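Local coordinates for protein transcriptional regulator, LacI family (Corynebacterium glutamicum, PDB 3H5T) that binds a palindromic promoter motif, activates the inositol phosphate synthase gene in an inositol-dependent way and regulates others probably involved in making cell wall components and mycothiol, at residues S14-K18 / L19-R23; P108-A112 / S113-H117. One frame throughout, in Å; residues are numbered along the deposited sequence.

Overall arrangement
The two contacts lie in different parts of the regulator, on opposite sides of the chain's centre, and come in series along the chain. Contact 1, residues 14-23, is the end of helix 11-19 and the turn leading to helix 23-31, with its centre about 43 Å from the centre of the chain. Contact 2, residues 108-117, is the loop that leaves strand 103-108, an outermost strand of the seven-stranded mixed sheet, and leads into helix 117-125. The centres of contacts 1 and 2 are about 59 Å apart. Between the nearest atoms of contacts 1 and 2 the gap is about 41 Å. They share no helix or sheet: contact 1 belongs to the DNA-binding motif and contact 2 to the sugar-binding-type domain; residues 54-67 between them are not modelled.

Contact 1 (S14-K18 / L19-R23)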
ATOM      1  N   SER A  14     -32.853   6.000 -18.113  1.00 26.62           N
ATOM      2  CA  SER A  14     -32.430   5.446 -19.402  1.00 26.61           C
ATOM      3  C   SER A  14     -33.433   4.380 -19.849  1.00 26.77           C
ATOM      4  O   SER A  14     -33.858   4.353 -21.002  1.00 27.72           O
ATOM      5  CB  SER A  14     -31.059   4.788 -19.280  1.00 24.38           C
ATOM      6  OG  SER A  14     -30.139   5.653 -18.660  1.00 28.36           O
ATOM      7  N   ILE A  15     -33.783   3.485 -18.932  1.00 25.52           N
ATOM      8  CA  ILE A  15     -34.745   2.431 -19.218  1.00 25.93           C
ATOM      9  C   ILE A  15     -36.083   3.048 -19.646  1.00 26.31           C
ATOM     10  O   ILE A  15     -36.702   2.598 -20.606  1.00 26.59           O
ATOM     11  CB  ILE A  15     -34.942   1.539 -17.979  1.00 23.56           C
ATOM     12  CG1 ILE A  15     -33.664   0.725 -17.739  1.00 23.26           C
ATOM     13  CG2 ILE A  15     -36.156   0.654 -18.151  1.00 22.54           C
ATOM     14  CD1 ILE A  15     -33.679  -0.125 -16.470  1.00 21.58           C
ATOM     15  N   ALA A  16     -36.522   4.085 -18.940  1.00 25.94           N
ATOM     16  CA  ALA A  16     -37.776   4.743 -19.292  1.00 26.10           C
ATOM     17  C   ALA A  16     -37.670   5.366 -20.677  1.00 26.05           C
ATOM     18  O   ALA A  16     -38.584   5.234 -21.493  1.00 27.32           O
ATOM     19  CB  ALA A  16     -38.121   5.821 -18.268  1.00 24.77           C
ATOM     20  N   ALA A  17     -36.553   6.042 -20.936  1.00 24.72           N
ATOM     21  CA  ALA A  17     -36.325   6.696 -22.221  1.00 24.89           C
ATOM     22  C   ALA A  17     -36.321   5.708 -23.375  1.00 25.57           C
ATOM     23  O   ALA A  17     -36.920   5.962 -24.418  1.00 28.01           O
ATOM     24  CB  ALA A  17     -35.009   7.467 -22.199  1.00 23.83           C
ATOM     25  N   LYS A  18     -35.643   4.584 -23.202  1.00 27.01           N
ATOM     26  CA  LYS A  18     -35.594   3.592 -24.265  1.00 29.52           C
ATOM     27  C   LYS A  18     -36.993   3.031 -24.569  1.00 29.21           C
ATOM     28  O   LYS A  18     -37.265   2.606 -25.696  1.00 30.34           O
ATOM     29  CB  LYS A  18     -34.633   2.454 -23.890  1.00 31.25           C
ATOM     30  CG  LYS A  18     -34.487   1.385 -24.970  1.00 37.11           C
ATOM     31  CD  LYS A  18     -33.761   0.138 -24.453  1.00 41.66           C
ATOM     32  CE  LYS A  18     -33.791  -1.006 -25.488  1.00 45.09           C
ATOM     33  NZ  LYS A  18     -33.158  -2.285 -25.006  1.00 43.80           N
ATOM     34  N   LEU A  19     -37.881   3.047 -23.574  1.00 25.76           N
ATOM     35  CA  LEU A  19     -39.232   2.515 -23.754  1.00 22.80           C
ATOM     36  C   LEU A  19     -40.323   3.581 -23.890  1.00 22.73           C
ATOM     37  O   LEU A  19     -41.507   3.264 -24.022  1.00 20.88           O
ATOM     38  CB  LEU A  19     -39.568   1.587 -22.588  1.00 19.48           C
ATOM     39  CG  LEU A  19     -38.683   0.353 -22.443  1.00 17.22           C
ATOM     40  CD1 LEU A  19     -38.814  -0.216 -21.048  1.00 15.16           C
ATOM     41  CD2 LEU A  19     -39.071  -0.674 -23.495  1.00 14.12           C
ATOM     42  N   GLY A  20     -39.927   4.845 -23.846  1.00 22.52           N
ATOM     43  CA  GLY A  20     -40.908   5.904 -23.957  1.00 23.58           C
ATOM     44  C   GLY A  20     -41.902   5.956 -22.804  1.00 25.47           C
ATOM     45  O   GLY A  20     -43.049   6.364 -22.994  1.00 25.72           O
ATOM     46  N   ILE A  21     -41.478   5.533 -21.613  1.00 25.16           N
ATOM     47  CA  ILE A  21     -42.346   5.588 -20.442  1.00 25.43           C
ATOM     48  C   ILE A  21     -41.691   6.483 -19.384  1.00 26.76           C
ATOM     49  O   ILE A  21     -40.657   7.101 -19.644  1.00 28.89           O
ATOM     50  CB  ILE A  21     -42.637   4.171 -19.849  1.00 25.17           C
ATOM     51  CG1 ILE A  21     -41.334   3.410 -19.597  1.00 25.58           C
ATOM     52  CG2 ILE A  21     -43.542   3.381 -20.794  1.00 21.26           C
ATOM     53  CD1 ILE A  21     -41.554   2.022 -18.998  1.00 21.68           C
ATOM     54  N   SER A  22     -42.288   6.568 -18.199  1.00 26.41           N
ATOM     55  CA  SER A  22     -41.737   7.408 -17.136  1.00 25.40           C
ATOM     56  C   SER A  22     -40.768   6.640 -16.242  1.00 24.68           C
ATOM     57  O   SER A  22     -40.798   5.410 -16.190  1.00 24.72           O
ATOM     58  CB  SER A  22     -42.872   7.988 -16.291  1.00 25.77           C
ATOM     59  OG  SER A  22     -43.665   8.891 -17.055  1.00 27.23           O
ATOM     60  N   ARG A  23     -39.903   7.357 -15.537  1.00 23.22           N
ATOM     61  CA  ARG A  23     -38.968   6.673 -14.661  1.00 26.42           C
ATOM     62  C   ARG A  23     -39.748   6.013 -13.522  1.00 25.81           C
ATOM     63  O   ARG A  23     -39.338   4.984 -12.997  1.00 25.54           O
ATOM     64  CB  ARG A  23     -37.927   7.642 -14.093  1.00 29.88           C
ATOM     65  CG  ARG A  23     -38.457   8.496 -12.988  1.00 35.28           C
ATOM     66  CD  ARG A  23     -37.346   9.206 -12.259  1.00 40.81           C
ATOM     67  NE  ARG A  23     -37.843   9.724 -10.990  1.00 44.27           N
ATOM     68  CZ  ARG A  23     -37.184  10.572 -10.214  1.00 45.32           C
ATOM     69  NH1 ARG A  23     -35.987  11.016 -10.570  1.00 45.73           N
ATOM     70  NH2 ARG A  23     -37.730  10.976  -9.077  1.00 49.34           N
TER
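Leu19 folds back along the last turn of helix 11-19 and settles beside Ile15, the two side chains pointing the same way. Leu19 CB lies 3.6 Å from Ile15 O. With CG anti to its own carbonyl carbon (chi1 -62°), the chain runs on over that oxygen, Leu19 CG and CD1 each 3.5 Å from Ile15 O. The tip, Leu19 CD1, ends 4.0 Å from Ile15 CG2. Beneath it, Leu19 N donates to Ile15 O, a bent bond of 137° at hydrogen, and weakly to Ala16 O.

The helix then stops. Gly20, at positive phi, closes a Schellman motif: Ile21 N reaches back to Ala16 O at 2.9 Å, while Gly20 N makes a weak bond to Ala17 O. The turn carries Ile21 CG1 to 4.2 Å from Ala16 CB, a methyl that also lies 3.4 Å from Ser22 O. Val26 of helix 23-31 touches Ile15, Ala16 and Ile21, and Thr47 and Ile44 of helix 38-50 meet Leu19 and Ile21.

This is the turn of the helix-turn-helix motif. Its chemistry implies that backbone bonds close the first helix, while Ala16 and Ile21 pack together where the chain leaves it for the second, the recognition helix in LacI-type regulators.

Contact 2 (P108-A112 / S113-H117); sequences PASPA and SSVDH
Val115 turns its side chain back toward Ala112 and Ser110, and its CG2 methyl does most of the touching. With CG1 anti to the backbone N (chi1 -176°), the other branch, CG2, lies beside that nitrogen and faces the loop. Val115 CG2 approaches Ala112 O to 3.3 Å and Ser110 O to 3.7 Å, and it lies alongside the Ala112 methyl, Val115 CG2 to Ala112 CB being 4.3 Å.

Ser110 comes to the same methyl with its side chain, Ser110 OG standing 3.8 Å from Val115 CG2. That hydroxyl is directed along its own stretch of chain: Ser110 OG accepts from Ala112 N in a nearly straight bond of 3.2 Å, forming an ST turn that ties the serine across Pro111. On another flank of Ala112, Ser114 brings its OG to 3.7 Å from Ala112 CB, a van der Waals approach of oxygen to methyl.

The backbone bond under these side chains runs from Val115 N to Ala112 O, 3.3 Å long and 168° at hydrogen.

Around the loop, His143 of helix 142-150 packs on Val115, and Arg201 NH2 bonds to Val115 O. Asp116 then takes the N-cap position of helix 117-125; its side chain caps a backbone N there, and OD1 is bonded to Ser119 OG as well. An ST turn followed by a type I beta turn from Ala112 to Val115 thus forms the strand-to-helix connection of an alpha/beta fold of the periplasmic binding protein kind, in which strand 103-108 runs parallel to its neighbour 70-75.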
ATOM      1  N   PRO A 108      -5.348  -7.695  13.257  1.00 21.91           N
ATOM      2  CA  PRO A 108      -4.248  -6.910  13.823  1.00 21.52           C
ATOM      3  C   PRO A 108      -3.171  -7.801  14.437  1.00 22.32           C
ATOM      4  O   PRO A 108      -3.388  -8.397  15.489  1.00 23.85           O
ATOM      5  CB  PRO A 108      -4.933  -6.066  14.902  1.00 22.19           C
ATOM      6  CG  PRO A 108      -6.384  -6.091  14.540  1.00 24.60           C
ATOM      7  CD  PRO A 108      -6.572  -7.499  14.045  1.00 24.28           C
ATOM      8  N   ALA A 109      -2.008  -7.881  13.803  1.00 21.02           N
ATOM      9  CA  ALA A 109      -0.935  -8.712  14.328  1.00 20.37           C
ATOM     10  C   ALA A 109       0.187  -7.849  14.871  1.00 22.19           C
ATOM     11  O   ALA A 109       0.660  -6.936  14.194  1.00 24.81           O
ATOM     12  CB  ALA A 109      -0.409  -9.622  13.241  1.00 19.22           C
ATOM     13  N   SER A 110       0.625  -8.132  16.090  1.00 21.73           N
ATOM     14  CA  SER A 110       1.700  -7.349  16.683  1.00 22.72           C
ATOM     15  C   SER A 110       3.045  -7.594  16.008  1.00 22.74           C
ATOM     16  O   SER A 110       3.415  -8.738  15.731  1.00 20.37           O
ATOM     17  CB  SER A 110       1.842  -7.660  18.171  1.00 23.67           C
ATOM     18  OG  SER A 110       2.993  -7.006  18.689  1.00 24.72           O
ATOM     19  N   PRO A 111       3.787  -6.513  15.725  1.00 23.42           N
ATOM     20  CA  PRO A 111       5.106  -6.584  15.083  1.00 23.75           C
ATOM     21  C   PRO A 111       6.260  -6.658  16.086  1.00 24.38           C
ATOM     22  O   PRO A 111       7.425  -6.660  15.698  1.00 23.27           O
ATOM     23  CB  PRO A 111       5.145  -5.304  14.260  1.00 23.19           C
ATOM     24  CG  PRO A 111       4.430  -4.345  15.149  1.00 22.68           C
ATOM     25  CD  PRO A 111       3.232  -5.150  15.612  1.00 23.15           C
ATOM     26  N   ALA A 112       5.925  -6.724  17.374  1.00 26.52           N
ATOM     27  CA  ALA A 112       6.917  -6.779  18.452  1.00 26.22           C
ATOM     28  C   ALA A 112       7.808  -8.018  18.404  1.00 26.45           C
ATOM     29  O   ALA A 112       7.361  -9.104  18.050  1.00 27.09           O
ATOM     30  CB  ALA A 112       6.212  -6.696  19.798  1.00 24.82           C
ATOM     31  N   SER A 113       9.069  -7.853  18.782  1.00 27.44           N
ATOM     32  CA  SER A 113      10.021  -8.962  18.763  1.00 30.01           C
ATOM     33  C   SER A 113       9.732 -10.010  19.838  1.00 31.43           C
ATOM     34  O   SER A 113      10.341 -11.076  19.854  1.00 31.62           O
ATOM     35  CB  SER A 113      11.439  -8.429  18.958  1.00 28.61           C
ATOM     36  OG  SER A 113      11.571  -7.871  20.251  1.00 30.23           O
ATOM     37  N   SER A 114       8.800  -9.697  20.731  1.00 34.05           N
ATOM     38  CA  SER A 114       8.432 -10.589  21.825  1.00 34.80           C
ATOM     39  C   SER A 114       7.418 -11.647  21.417  1.00 36.60           C
ATOM     40  O   SER A 114       7.162 -12.592  22.169  1.00 38.03           O
ATOM     41  CB  SER A 114       7.856  -9.776  22.984  1.00 34.77           C
ATOM     42  OG  SER A 114       6.718  -9.034  22.565  1.00 34.76           O
ATOM     43  N   VAL A 115       6.831 -11.485  20.236  1.00 37.05           N
ATOM     44  CA  VAL A 115       5.835 -12.434  19.760  1.00 37.06           C
ATOM     45  C   VAL A 115       6.465 -13.777  19.418  1.00 36.97           C
ATOM     46  O   VAL A 115       7.454 -13.845  18.699  1.00 37.26           O
ATOM     47  CB  VAL A 115       5.097 -11.897  18.515  1.00 36.60           C
ATOM     48  CG1 VAL A 115       4.005 -12.864  18.098  1.00 37.47           C
ATOM     49  CG2 VAL A 115       4.495 -10.548  18.815  1.00 37.26           C
ATOM     50  N   ASP A 116       5.893 -14.842  19.963  1.00 38.58           N
ATOM     51  CA  ASP A 116       6.381 -16.189  19.701  1.00 39.68           C
ATOM     52  C   ASP A 116       5.301 -16.949  18.944  1.00 39.60           C
ATOM     53  O   ASP A 116       4.181 -16.468  18.793  1.00 40.17           O
ATOM     54  CB  ASP A 116       6.719 -16.905  21.003  1.00 40.07           C
ATOM     55  CG  ASP A 116       5.638 -16.755  22.036  1.00 42.89           C
ATOM     56  OD1 ASP A 116       4.451 -16.744  21.649  1.00 44.03           O
ATOM     57  OD2 ASP A 116       5.973 -16.659  23.237  1.00 46.36           O
ATOM     58  N   HIS A 117       5.635 -18.144  18.483  1.00 39.72           N
ATOM     59  CA  HIS A 117       4.702 -18.942  17.706  1.00 39.59           C
ATOM     60  C   HIS A 117       3.369 -19.275  18.366  1.00 38.41           C
ATOM     61  O   HIS A 117       2.350 -19.325  17.689  1.00 37.75           O
ATOM     62  CB  HIS A 117       5.425 -20.200  17.226  1.00 40.38           C
ATOM     63  CG  HIS A 117       6.603 -19.891  16.352  1.00 42.31           C
ATOM     64  ND1 HIS A 117       6.479 -19.610  15.007  1.00 42.40           N
ATOM     65  CD2 HIS A 117       7.913 -19.726  16.650  1.00 41.27           C
ATOM     66  CE1 HIS A 117       7.661 -19.286  14.516  1.00 41.17           C
ATOM     67  NE2 HIS A 117       8.549 -19.348  15.493  1.00 40.80           N
TER